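Beta-d-glucoside glucohydrolase (Hypocrea jecorina, PDB 3ZZ1) probably hydrolyses terminal, non-reducing beta-D-glucosyl residues of glucosides, releasing beta-D-glucose as a step in cellulose degradation. Local coordinates at residues 17-22 / 50-55; 62-67 / 75-80; 181-186 / 684-689; 189-194 / 609-614; 362-367 / 386-391. All blocks are in the same frame, centred on the assembly; numbering follows the deposited sequence. Where two conformers were deposited one is given.

Along the chain, interactions 1 and 2 close one after the other in the N-terminal family 3 domain, with centres about 33 Å apart. Interaction 5 lies in the C-terminal family 3 domain and is nested inside the long loops closed by interactions 3 and 4. Interactions 2 and 5, centres about 14 Å apart, touch where V387 CG2 meets L64 CD1 at 3.5 Å, joining the two family 3 domains. Interactions 3 and 4, centres about 12 Å apart, share helix 178-194 and tie it to the C-terminal beta strands; W686 packs on L610 between them. Segments more than 400 residues further along the chain are thus packed on one helix of the N-terminal domain.

Interaction 1. Residues 17-22 / 50-55; sequences KAALAK and SKISYP
At the edge of the family 3 N-terminal domain, the C-terminal part of helix 8-20 and the residues after it pack through A19 and K22 against K51 and I52, in the loop joining the antiparallel strands 44-45 and 58-60. I52 supplies the apolar part. Its CG2 rests 3.6 Å from A19 O and 3.9 Å from A19 CB, and its CD1 comes to 4.0 Å from the same A19 CB, putting the alanine methyl against both ends of the branched side chain. CG2 holds this place because it stands anti to the carbonyl carbon, with CG1 between the backbone N and C (chi1 54°). Y297 of helix 282-298 also packs on A19. The aliphatic chain of K22, modelled in two positions, lies loosely by I52. The extended chain of K51 runs by K22 with its CD 3.7 Å from K22 O. Beyond it a water donates to K22 O at 2.7 Å and accepts from K51 NZ at 3.0 Å, while NZ also forms a salt bridge with D27 of helix 25-32. The contact is therefore held by methyl packing inside and by water-mediated polar bonding on its solvent side, where K22 and K51 are exposed.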
# COMPACT_ATOMS: atom_id res chain seq x y z
N LYS A 17 4.20 -9.06 31.35
CA LYS A 17 4.96 -9.98 32.20
C LYS A 17 4.19 -10.37 33.46
O LYS A 17 4.20 -11.54 33.85
CB LYS A 17 6.34 -9.41 32.55
CG LYS A 17 7.32 -9.34 31.38
CD LYS A 17 7.58 -10.72 30.78
CE LYS A 17 8.73 -10.70 29.78
NZ LYS A 17 8.76 -11.99 29.01
N ALA A 18 3.53 -9.40 34.08
CA ALA A 18 2.67 -9.67 35.24
C ALA A 18 1.51 -10.61 34.90
O ALA A 18 1.18 -11.49 35.69
CB ALA A 18 2.14 -8.37 35.84
N ALA A 19 0.91 -10.43 33.72
CA ALA A 19 -0.18 -11.29 33.25
C ALA A 19 0.30 -12.72 32.97
O ALA A 19 -0.38 -13.69 33.33
CB ALA A 19 -0.85 -10.70 32.02
N LEU A 20 1.47 -12.84 32.34
CA LEU A 20 2.09 -14.13 32.04
C LEU A 20 2.31 -15.00 33.28
O LEU A 20 2.17 -16.23 33.21
CB LEU A 20 3.43 -13.90 31.31
CG LEU A 20 4.29 -15.10 30.89
CD1 LEU A 20 3.64 -15.89 29.76
CD2 LEU A 20 5.68 -14.62 30.46
N ALA A 21 2.64 -14.37 34.41
CA ALA A 21 2.92 -15.08 35.67
C ALA A 21 1.70 -15.78 36.26
O ALA A 21 1.83 -16.68 37.07
CB ALA A 21 3.54 -14.13 36.69
N LYS A 22 0.51 -15.36 35.82
CA LYS A 22 -0.75 -15.93 36.30
C LYS A 22 -1.24 -17.08 35.42
O LYS A 22 -2.27 -17.70 35.71
CB LYS A 22 -1.82 -14.83 36.41
CG LYS A 22 -1.43 -13.68 37.33
CD LYS A 22 -2.38 -12.49 37.19
CE LYS A 22 -3.73 -12.77 37.84
NZ LYS A 22 -4.49 -11.50 38.04
N SER A 50 -9.35 -16.28 30.71
CA SER A 50 -10.19 -15.56 31.67
C SER A 50 -9.43 -15.12 32.92
O SER A 50 -9.81 -14.14 33.57
CB SER A 50 -11.37 -16.44 32.08
OG SER A 50 -10.92 -17.65 32.66
N LYS A 51 -8.36 -15.84 33.25
CA LYS A 51 -7.53 -15.54 34.42
C LYS A 51 -6.97 -14.12 34.38
O LYS A 51 -6.69 -13.53 35.43
CB LYS A 51 -6.39 -16.54 34.55
CG LYS A 51 -6.82 -17.93 35.01
CD LYS A 51 -5.67 -18.91 34.88
CE LYS A 51 -6.18 -20.33 34.76
NZ LYS A 51 -5.07 -21.31 34.78
N ILE A 52 -6.81 -13.58 33.18
CA ILE A 52 -6.31 -12.22 32.98
C ILE A 52 -7.29 -11.36 32.17
O ILE A 52 -6.92 -10.31 31.64
CB ILE A 52 -4.90 -12.21 32.34
CG1 ILE A 52 -4.90 -13.01 31.03
CG2 ILE A 52 -3.86 -12.75 33.32
CD1 ILE A 52 -3.82 -12.57 30.06
N SER A 53 -8.54 -11.83 32.09
CA SER A 53 -9.61 -11.14 31.35
C SER A 53 -9.24 -10.91 29.88
O SER A 53 -9.64 -9.91 29.27
CB SER A 53 -10.02 -9.84 32.04
OG SER A 53 -10.58 -10.09 33.32
N TYR A 54 -8.48 -11.84 29.32
CA TYR A 54 -8.08 -11.81 27.92
C TYR A 54 -9.16 -12.49 27.08
O TYR A 54 -9.45 -13.67 27.29
CB TYR A 54 -6.73 -12.49 27.73
CG TYR A 54 -6.14 -12.32 26.35
CD1 TYR A 54 -5.70 -11.07 25.90
CD2 TYR A 54 -6.02 -13.40 25.48
CE1 TYR A 54 -5.16 -10.91 24.63
CE2 TYR A 54 -5.47 -13.25 24.21
CZ TYR A 54 -5.05 -12.01 23.79
OH TYR A 54 -4.52 -11.87 22.53
N PRO A 55 -9.76 -11.75 26.14
CA PRO A 55 -10.84 -12.31 25.35
C PRO A 55 -10.29 -13.24 24.27
O PRO A 55 -9.08 -13.34 24.11
CB PRO A 55 -11.47 -11.07 24.70
CG PRO A 55 -10.31 -10.15 24.50
CD PRO A 55 -9.42 -10.38 25.70
O HOH W 1 -2.53 -20.33 35.98

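Interaction 2. Residues 62-67 / 75-80; sequences GPLGVR and FTPGVQ
L64 and F75 meet where the type I turn G62-G65, after barrel strand 58-60, lies against the run leading into helix 78-83. The tight part surrounds L64. Its carbonyl O accepts from F75 N at 3.0 Å, with the donor nearly along the C=O axis (166°) although the bond is bent at the hydrogen (140°). The same oxygen touches F75 CB at 3.2 Å and lies in the plane of the F75 ring at its edge, 3.4 Å from CD1. In return, L64 CB sits 3.6 Å from T76 O, whose hydrogen bond comes from R93. The leucine CG stands between the backbone N and the carbonyl carbon (chi1 53°), which lays CD2 beside P77, 3.7 Å from its CG, the two side chains pointing the same way, while CD1 turns to V387. The loose part is the G65 side, where CA stays 4.3 Å from F75 CD1. At the backbone angles of G65 any side chain would be jammed against the preceding carbonyl, so glycine is called for. Even this looser side is not a solvent face, since every touching residue is buried, and helices 87-103 and 320-329 pack on the F75 ring. One direct backbone bond, with F75 CB and the ring edge against its acceptor, thus joins turn and helix start in a buried setting, where it satisfies a backbone N-H and C=O.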
# COMPACT_ATOMS: atom_id res chain seq x y z
N GLY A 62 -9.46 -6.09 6.41
CA GLY A 62 -8.10 -6.05 5.89
C GLY A 62 -7.62 -4.62 5.72
O GLY A 62 -8.11 -3.71 6.40
N PRO A 63 -6.67 -4.41 4.79
CA PRO A 63 -5.96 -3.14 4.61
C PRO A 63 -6.82 -1.93 4.21
O PRO A 63 -6.38 -0.79 4.40
CB PRO A 63 -4.94 -3.46 3.51
CG PRO A 63 -4.80 -4.95 3.56
CD PRO A 63 -6.17 -5.44 3.87
N LEU A 64 -8.00 -2.15 3.64
CA LEU A 64 -8.88 -1.04 3.24
C LEU A 64 -10.25 -1.04 3.92
O LEU A 64 -11.18 -0.36 3.47
CB LEU A 64 -9.02 -0.95 1.71
CG LEU A 64 -9.45 -2.15 0.86
CD1 LEU A 64 -10.92 -2.47 0.98
CD2 LEU A 64 -9.11 -1.91 -0.60
N GLY A 65 -10.38 -1.80 5.00
CA GLY A 65 -11.63 -1.83 5.75
C GLY A 65 -12.02 -3.19 6.28
O GLY A 65 -11.29 -4.18 6.09
N VAL A 66 -13.18 -3.24 6.93
CA VAL A 66 -13.64 -4.44 7.61
C VAL A 66 -14.24 -5.42 6.59
O VAL A 66 -15.22 -5.11 5.93
CB VAL A 66 -14.69 -4.11 8.70
CG1 VAL A 66 -15.06 -5.36 9.49
CG2 VAL A 66 -14.18 -3.03 9.64
N ARG A 67 -13.63 -6.60 6.49
CA ARG A 67 -14.12 -7.64 5.59
C ARG A 67 -15.36 -8.35 6.14
O ARG A 67 -15.47 -8.55 7.35
CB ARG A 67 -13.02 -8.67 5.32
CG ARG A 67 -13.30 -9.63 4.16
CD ARG A 67 -12.19 -10.64 4.05
NE ARG A 67 -12.33 -11.52 2.90
CZ ARG A 67 -11.52 -12.54 2.63
NH1 ARG A 67 -10.50 -12.82 3.43
NH2 ARG A 67 -11.74 -13.28 1.55
N PHE A 75 -12.88 1.65 2.08
CA PHE A 75 -11.87 2.67 1.85
C PHE A 75 -11.12 2.39 0.56
O PHE A 75 -11.16 1.28 0.03
CB PHE A 75 -10.92 2.78 3.05
CG PHE A 75 -11.58 3.29 4.30
CD1 PHE A 75 -12.19 2.41 5.19
CD2 PHE A 75 -11.59 4.66 4.58
CE1 PHE A 75 -12.81 2.88 6.35
CE2 PHE A 75 -12.20 5.14 5.74
CZ PHE A 75 -12.81 4.25 6.63
N THR A 76 -10.45 3.42 0.03
CA THR A 76 -9.62 3.25 -1.15
C THR A 76 -8.50 2.28 -0.81
O THR A 76 -8.06 2.24 0.34
CB THR A 76 -9.01 4.58 -1.62
OG1 THR A 76 -8.13 5.10 -0.61
CG2 THR A 76 -10.10 5.61 -1.93
N PRO A 77 -8.04 1.49 -1.80
CA PRO A 77 -6.80 0.73 -1.64
C PRO A 77 -5.63 1.62 -1.24
O PRO A 77 -5.64 2.82 -1.53
CB PRO A 77 -6.57 0.18 -3.05
CG PRO A 77 -7.93 -0.02 -3.58
CD PRO A 77 -8.76 1.11 -3.03
N GLY A 78 -4.64 1.03 -0.58
CA GLY A 78 -3.43 1.74 -0.19
C GLY A 78 -2.74 2.48 -1.33
O GLY A 78 -2.18 3.56 -1.12
N VAL A 79 -2.79 1.92 -2.54
CA VAL A 79 -2.12 2.54 -3.69
C VAL A 79 -2.70 3.92 -4.02
O VAL A 79 -1.96 4.86 -4.36
CB VAL A 79 -2.08 1.60 -4.94
CG1 VAL A 79 -3.46 1.46 -5.61
CG2 VAL A 79 -1.03 2.07 -5.96
N GLN A 80 -4.02 4.06 -3.86
CA GLN A 80 -4.69 5.34 -4.08
C GLN A 80 -4.29 6.36 -3.01
O GLN A 80 -4.06 7.53 -3.32
CB GLN A 80 -6.21 5.15 -4.13
CG GLN A 80 -6.96 6.32 -4.77
CD GLN A 80 -6.73 6.43 -6.27
OE1 GLN A 80 -6.04 5.60 -6.87
NE2 GLN A 80 -7.32 7.45 -6.89

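Interaction 3. Residues 181-186 / 684-689; sequences LHELYT and QKWVVP
With CG anti to the carbonyl carbon (chi1 -76°), W686 swings its indole out from strand 685-688 towards E183, whose CG lies anti to the backbone N (chi1 -168°) and meets it. The contact sets a strand of the fibronectin type III-like domain against helix 178-194 of the TIM-barrel-like N-terminal domain. The six-membered ring of W686 does the touching: CH2 lies 3.6 Å from E183 CA and 3.8 Å from E183 CG, while CZ2 turns its edge to H182 O at 3.9 Å. The E183 chain passes the indole at a slant, with carboxylate and ring planes 46° apart, and carries its charge on to R179 and to the backbone N of W679. W679 stacks on H182 and meets W686 edge-to-face, so it bridges the two aromatic residues of the contact. At the G1 beta bulge that Q684 and K685 form opposite D680, Q684 OE1 comes to 4.2 Å from H182 NE2, and both atoms bond to Y217 OH, which links them. An alanine at W686 lacks the indole, so a gap would probably open beside E183 CA and CG and W679 would lose its edge-to-face partner. The helix makes a wider pi-type turn here, in which L181 O accepts both T186 N at 2.9 Å and T186 OG1 at 2.7 Å, the hydroxyl approaching from above the carbonyl plane.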
# COMPACT_ATOMS: atom_id res chain seq x y z
N LEU A 181 17.67 -7.34 0.52
CA LEU A 181 16.68 -7.74 1.50
C LEU A 181 16.42 -6.62 2.51
O LEU A 181 15.27 -6.30 2.80
CB LEU A 181 17.09 -9.04 2.21
CG LEU A 181 16.23 -9.51 3.40
CD1 LEU A 181 14.81 -9.83 2.97
CD2 LEU A 181 16.86 -10.70 4.10
N HIS A 182 17.50 -6.02 3.02
CA HIS A 182 17.43 -5.02 4.09
C HIS A 182 17.06 -3.62 3.60
O HIS A 182 16.20 -2.96 4.19
CB HIS A 182 18.76 -4.94 4.82
CG HIS A 182 19.01 -6.06 5.77
ND1 HIS A 182 18.61 -6.02 7.09
CD2 HIS A 182 19.62 -7.26 5.60
CE1 HIS A 182 18.95 -7.14 7.69
NE2 HIS A 182 19.58 -7.91 6.81
N GLU A 183 17.72 -3.18 2.54
CA GLU A 183 17.70 -1.78 2.12
C GLU A 183 16.48 -1.42 1.26
O GLU A 183 16.08 -0.25 1.20
CB GLU A 183 18.99 -1.45 1.38
CG GLU A 183 19.22 0.03 1.13
CD GLU A 183 20.61 0.31 0.60
OE1 GLU A 183 21.59 -0.25 1.15
OE2 GLU A 183 20.73 1.10 -0.36
N LEU A 184 15.91 -2.42 0.60
CA LEU A 184 14.74 -2.20 -0.24
C LEU A 184 13.47 -2.76 0.39
O LEU A 184 12.54 -2.02 0.71
CB LEU A 184 14.97 -2.80 -1.64
CG LEU A 184 13.89 -2.60 -2.73
CD1 LEU A 184 13.50 -1.14 -2.90
CD2 LEU A 184 14.35 -3.17 -4.05
N TYR A 185 13.45 -4.08 0.60
CA TYR A 185 12.22 -4.75 1.02
C TYR A 185 11.89 -4.65 2.51
O TYR A 185 10.72 -4.47 2.85
CB TYR A 185 12.21 -6.20 0.51
CG TYR A 185 12.25 -6.23 -1.00
CD1 TYR A 185 11.11 -5.94 -1.76
CD2 TYR A 185 13.44 -6.48 -1.68
CE1 TYR A 185 11.15 -5.94 -3.14
CE2 TYR A 185 13.49 -6.48 -3.07
CZ TYR A 185 12.34 -6.21 -3.79
OH TYR A 185 12.37 -6.20 -5.16
N THR A 186 12.89 -4.75 3.37
CA THR A 186 12.66 -4.67 4.82
C THR A 186 12.42 -3.23 5.26
O THR A 186 11.68 -2.99 6.21
CB THR A 186 13.83 -5.30 5.63
OG1 THR A 186 14.06 -6.63 5.17
CG2 THR A 186 13.48 -5.36 7.11
N GLN A 684 26.50 -5.81 9.21
CA GLN A 684 25.05 -5.81 9.51
C GLN A 684 24.63 -4.51 10.19
O GLN A 684 24.01 -4.51 11.26
CB GLN A 684 24.64 -7.05 10.33
CG GLN A 684 24.89 -8.39 9.63
CD GLN A 684 23.74 -8.83 8.73
OE1 GLN A 684 22.72 -9.34 9.21
NE2 GLN A 684 23.92 -8.66 7.43
N LYS A 685 24.98 -3.39 9.56
CA LYS A 685 24.74 -2.07 10.11
C LYS A 685 24.38 -1.09 9.02
O LYS A 685 24.83 -1.22 7.88
CB LYS A 685 25.97 -1.56 10.87
CG LYS A 685 26.19 -2.23 12.22
CD LYS A 685 27.59 -1.98 12.74
CE LYS A 685 27.91 -2.91 13.91
NZ LYS A 685 26.92 -2.76 15.01
N TRP A 686 23.56 -0.11 9.37
CA TRP A 686 23.26 1.02 8.50
C TRP A 686 24.39 2.03 8.62
O TRP A 686 24.75 2.44 9.73
CB TRP A 686 21.93 1.66 8.87
CG TRP A 686 20.75 0.86 8.42
CD1 TRP A 686 20.02 -0.02 9.17
CD2 TRP A 686 20.16 0.86 7.12
NE1 TRP A 686 19.01 -0.56 8.42
CE2 TRP A 686 19.07 -0.03 7.16
CE3 TRP A 686 20.44 1.55 5.93
CZ2 TRP A 686 18.26 -0.27 6.04
CZ3 TRP A 686 19.64 1.31 4.83
CH2 TRP A 686 18.56 0.42 4.89
N VAL A 687 24.94 2.42 7.48
CA VAL A 687 26.12 3.28 7.45
C VAL A 687 25.84 4.51 6.59
O VAL A 687 25.29 4.40 5.50
CB VAL A 687 27.36 2.51 6.91
CG1 VAL A 687 28.60 3.42 6.83
CG2 VAL A 687 27.65 1.27 7.77
N VAL A 688 26.21 5.68 7.11
CA VAL A 688 26.23 6.90 6.32
C VAL A 688 27.62 7.07 5.73
O VAL A 688 28.59 7.25 6.47
CB VAL A 688 25.89 8.15 7.17
CG1 VAL A 688 25.97 9.42 6.33
CG2 VAL A 688 24.51 8.02 7.81
N PRO A 689 27.73 7.00 4.39
CA PRO A 689 29.04 7.23 3.76
C PRO A 689 29.44 8.70 3.83
O PRO A 689 28.58 9.57 3.85
CB PRO A 689 28.81 6.82 2.31
CG PRO A 689 27.35 7.05 2.08
CD PRO A 689 26.67 6.76 3.39

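Interaction 4. Residues 189-194 / 609-614; sequences FADAVQ and DLFQNV
F611 lies against Q194, A190 and D191, joining helix 178-194 of the TIM-barrel-like N-terminal domain to a type I turn, D609-Q612, that leads into strand 613-623 of an antiparallel sheet. The chief interaction is CH-pi. Q194 CG sits over the centre of the F611 ring, 3.6 Å from its centroid and only 14° off the normal. The glutamine chain bends at chi2 (-88°), which carries the amide out beyond the CG-CD2 side of the ring, nearly parallel to its plane (12°); CD is 3.9 Å from F611 CD2. The two side chains slide past each other in opposite directions. At the ring edge the company is polar: D191 CG lies in the ring plane, its OD2 3.9 Å from F611 CE2, with the carboxylate standing steeply to the ring. That charge is engaged elsewhere, OD1 in a salt bridge with R674 and OD2 in one with R672 on neighbouring strand 664-672, so the helix also reaches the sheet by ionic links. Apolar packing is lighter, A190 CB touching F611 CZ at 4.1 Å, with R674 lying against both residues. The turn that presents the ring is closed by Q612 N to D609 O, 3.1 Å. Finally, F611 CZ lies 3.6 Å from A190 O, an oxygen that already accepts the helical bond from Q194 N at 2.8 Å.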
# COMPACT_ATOMS: atom_id res chain seq x y z
N PHE A 189 9.03 -2.09 6.54
CA PHE A 189 8.65 -2.80 7.76
C PHE A 189 9.31 -2.15 8.98
O PHE A 189 8.72 -2.16 10.07
CB PHE A 189 8.99 -4.28 7.66
CG PHE A 189 8.06 -5.05 6.76
CD1 PHE A 189 6.89 -5.60 7.25
CD2 PHE A 189 8.36 -5.21 5.41
CE1 PHE A 189 6.03 -6.31 6.42
CE2 PHE A 189 7.51 -5.92 4.57
CZ PHE A 189 6.34 -6.47 5.08
N ALA A 190 10.50 -1.58 8.79
CA ALA A 190 11.15 -0.82 9.86
C ALA A 190 10.35 0.42 10.24
O ALA A 190 10.20 0.73 11.42
CB ALA A 190 12.57 -0.44 9.47
N ASP A 191 9.81 1.12 9.25
CA ASP A 191 8.89 2.22 9.50
C ASP A 191 7.70 1.74 10.32
O ASP A 191 7.31 2.40 11.29
CB ASP A 191 8.39 2.85 8.19
CG ASP A 191 9.45 3.67 7.49
OD1 ASP A 191 10.38 3.05 6.93
OD2 ASP A 191 9.36 4.92 7.47
N ALA A 192 7.12 0.60 9.93
CA ALA A 192 5.97 0.02 10.64
C ALA A 192 6.29 -0.28 12.09
O ALA A 192 5.52 0.07 12.98
CB ALA A 192 5.47 -1.24 9.93
N VAL A 193 7.44 -0.91 12.31
CA VAL A 193 7.91 -1.24 13.66
C VAL A 193 8.13 0.04 14.46
O VAL A 193 7.65 0.14 15.59
CB VAL A 193 9.22 -2.09 13.61
CG1 VAL A 193 9.78 -2.31 15.01
CG2 VAL A 193 8.98 -3.42 12.92
N GLN A 194 8.82 1.01 13.87
CA GLN A 194 9.08 2.29 14.54
C GLN A 194 7.78 3.01 14.90
O GLN A 194 7.74 3.80 15.84
CB GLN A 194 9.98 3.17 13.67
CG GLN A 194 10.69 4.31 14.43
CD GLN A 194 9.86 5.59 14.52
OE1 GLN A 194 8.93 5.80 13.74
NE2 GLN A 194 10.21 6.44 15.48
N ASP A 609 19.21 6.08 16.72
CA ASP A 609 19.54 7.27 15.92
C ASP A 609 18.99 7.23 14.49
O ASP A 609 18.90 8.27 13.84
CB ASP A 609 21.05 7.60 15.95
CG ASP A 609 21.94 6.38 15.66
OD1 ASP A 609 21.53 5.23 15.92
OD2 ASP A 609 23.08 6.60 15.19
N LEU A 610 18.62 6.04 14.02
CA LEU A 610 18.24 5.84 12.61
C LEU A 610 17.01 6.62 12.13
O LEU A 610 16.97 7.04 10.98
CB LEU A 610 18.08 4.35 12.29
CG LEU A 610 19.39 3.61 12.01
CD1 LEU A 610 19.15 2.10 11.97
CD2 LEU A 610 20.03 4.10 10.70
N PHE A 611 16.03 6.80 13.01
CA PHE A 611 14.82 7.55 12.65
C PHE A 611 14.88 9.00 13.14
O PHE A 611 13.92 9.76 12.96
CB PHE A 611 13.56 6.84 13.16
CG PHE A 611 13.15 5.66 12.32
CD1 PHE A 611 13.77 4.42 12.47
CD2 PHE A 611 12.14 5.79 11.37
CE1 PHE A 611 13.39 3.33 11.70
CE2 PHE A 611 11.76 4.71 10.58
CZ PHE A 611 12.38 3.47 10.75
N GLN A 612 16.00 9.38 13.76
CA GLN A 612 16.18 10.75 14.23
C GLN A 612 16.68 11.65 13.10
O GLN A 612 17.45 11.22 12.24
CB GLN A 612 17.12 10.80 15.43
CG GLN A 612 16.43 10.46 16.74
CD GLN A 612 17.39 10.25 17.91
OE1 GLN A 612 18.57 9.96 17.72
NE2 GLN A 612 16.87 10.39 19.12
N ASN A 613 16.22 12.90 13.11
CA ASN A 613 16.55 13.86 12.08
C ASN A 613 17.99 14.36 12.18
O ASN A 613 18.47 14.71 13.26
CB ASN A 613 15.57 15.03 12.11
CG ASN A 613 14.18 14.64 11.64
OD1 ASN A 613 14.01 13.78 10.76
ND2 ASN A 613 13.17 15.27 12.22
N VAL A 614 18.67 14.39 11.03
CA VAL A 614 20.05 14.86 10.95
C VAL A 614 20.19 16.03 9.98
O VAL A 614 21.22 16.71 9.97
CB VAL A 614 21.02 13.74 10.52
CG1 VAL A 614 21.19 12.71 11.62
CG2 VAL A 614 20.55 13.07 9.23

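Interaction 5. Residues 362-367 / 386-391; sequences ARNSPS and AVNYPY
The amide of N364 lies alongside the backbone of Y389 and pairs with both of its polar atoms: OD1 accepts from Y389 N at 2.9 Å, nearly straight at 168°, and ND2 donates to Y389 O at 2.8 Å. N364 CG stands anti to the carbonyl carbon (chi1 -50°), beside the backbone N, which turns the O and N edge of the amide to the backbone of Y389. Y389 O lies close to the amide plane, and Y389 N is slightly tilted from it. The side chains of N364 and N388 pass at a slant, their amide planes 64° apart, with N388 CB 3.9 Å from N364 ND2. A362 O meets the tyrosine ring obliquely, 3.5 Å from Y389 CD2, while H361 and F392 pack against that ring. N364 OD1 also accepts from K371 NZ. A leucine in place of N364 has neither amide atom and would probably leave the N and O of Y389 and the K371 ammonium without these mates. Both segments are irregular loop of the family 3 C-terminal domain, the C368-C373 disulfide lying between them in sequence. One side chain thus imitates a strand partner, fixing the amide rotation and joining two loop limbs where no regular secondary structure does so.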
# COMPACT_ATOMS: atom_id res chain seq x y z
N ALA A 362 -19.48 -3.53 -8.34
CA ALA A 362 -20.05 -2.52 -7.45
C ALA A 362 -21.19 -3.05 -6.58
O ALA A 362 -21.40 -2.57 -5.46
CB ALA A 362 -20.51 -1.32 -8.26
N ARG A 363 -21.91 -4.06 -7.09
CA ARG A 363 -23.13 -4.58 -6.47
C ARG A 363 -22.96 -5.60 -5.33
O ARG A 363 -23.94 -5.96 -4.67
CB ARG A 363 -24.08 -5.15 -7.54
CG ARG A 363 -24.78 -4.08 -8.39
CD ARG A 363 -25.88 -4.67 -9.28
NE ARG A 363 -25.35 -5.46 -10.39
CZ ARG A 363 -25.45 -5.13 -11.68
NH1 ARG A 363 -26.06 -4.02 -12.05
NH2 ARG A 363 -24.92 -5.93 -12.60
N ASN A 364 -21.73 -6.06 -5.10
CA ASN A 364 -21.48 -7.19 -4.17
C ASN A 364 -22.22 -8.46 -4.64
O ASN A 364 -22.93 -9.11 -3.86
CB ASN A 364 -21.86 -6.85 -2.72
CG ASN A 364 -21.26 -5.53 -2.24
OD1 ASN A 364 -20.15 -5.15 -2.63
ND2 ASN A 364 -22.00 -4.83 -1.38
N SER A 365 -22.05 -8.78 -5.92
CA SER A 365 -22.78 -9.87 -6.57
C SER A 365 -22.25 -11.25 -6.18
O SER A 365 -21.06 -11.39 -5.91
CB SER A 365 -22.73 -9.68 -8.09
OG SER A 365 -23.19 -10.83 -8.78
N PRO A 366 -23.13 -12.26 -6.15
CA PRO A 366 -22.72 -13.67 -6.00
C PRO A 366 -21.72 -14.12 -7.07
O PRO A 366 -21.01 -15.11 -6.87
CB PRO A 366 -24.04 -14.43 -6.16
CG PRO A 366 -25.08 -13.48 -5.70
CD PRO A 366 -24.60 -12.11 -6.11
N SER A 367 -21.66 -13.40 -8.19
CA SER A 367 -20.68 -13.70 -9.23
C SER A 367 -19.34 -13.01 -8.96
O SER A 367 -18.38 -13.19 -9.72
CB SER A 367 -21.22 -13.32 -10.61
OG SER A 367 -21.30 -11.92 -10.76
N ALA A 386 -10.13 -7.16 -0.35
CA ALA A 386 -11.34 -6.52 -0.86
C ALA A 386 -12.45 -6.59 0.18
O ALA A 386 -12.42 -7.45 1.06
CB ALA A 386 -11.76 -7.19 -2.16
N VAL A 387 -13.42 -5.68 0.09
CA VAL A 387 -14.58 -5.65 1.01
C VAL A 387 -15.89 -5.38 0.26
O VAL A 387 -15.88 -5.05 -0.93
CB VAL A 387 -14.42 -4.59 2.14
CG1 VAL A 387 -13.22 -4.88 3.03
CG2 VAL A 387 -14.34 -3.18 1.56
N ASN A 388 -17.01 -5.50 0.97
CA ASN A 388 -18.32 -5.13 0.45
C ASN A 388 -18.50 -3.62 0.36
O ASN A 388 -18.06 -2.88 1.24
CB ASN A 388 -19.42 -5.67 1.37
CG ASN A 388 -19.51 -7.19 1.37
OD1 ASN A 388 -19.53 -7.81 2.43
ND2 ASN A 388 -19.59 -7.79 0.18
N TYR A 389 -19.14 -3.17 -0.72
CA TYR A 389 -19.52 -1.77 -0.87
C TYR A 389 -20.84 -1.49 -0.17
O TYR A 389 -21.83 -2.19 -0.41
CB TYR A 389 -19.65 -1.40 -2.35
CG TYR A 389 -18.35 -1.39 -3.11
CD1 TYR A 389 -17.32 -0.51 -2.77
CD2 TYR A 389 -18.14 -2.26 -4.18
CE1 TYR A 389 -16.12 -0.50 -3.46
CE2 TYR A 389 -16.95 -2.25 -4.89
CZ TYR A 389 -15.94 -1.37 -4.52
OH TYR A 389 -14.76 -1.36 -5.23
N PRO A 390 -20.88 -0.47 0.69
CA PRO A 390 -22.16 -0.07 1.28
C PRO A 390 -23.00 0.67 0.23
O PRO A 390 -24.23 0.70 0.33
CB PRO A 390 -21.74 0.86 2.41
CG PRO A 390 -20.42 1.42 1.99
CD PRO A 390 -19.75 0.32 1.23
N TYR A 391 -22.32 1.27 -0.74
CA TYR A 391 -22.92 1.91 -1.90
C TYR A 391 -21.78 2.07 -2.91
O TYR A 391 -20.62 1.79 -2.58
CB TYR A 391 -23.52 3.28 -1.53
CG TYR A 391 -22.49 4.29 -1.07
CD1 TYR A 391 -22.11 4.36 0.27
CD2 TYR A 391 -21.89 5.18 -1.97
CE1 TYR A 391 -21.16 5.28 0.71
CE2 TYR A 391 -20.95 6.09 -1.55
CZ TYR A 391 -20.59 6.14 -0.21
OH TYR A 391 -19.64 7.05 0.21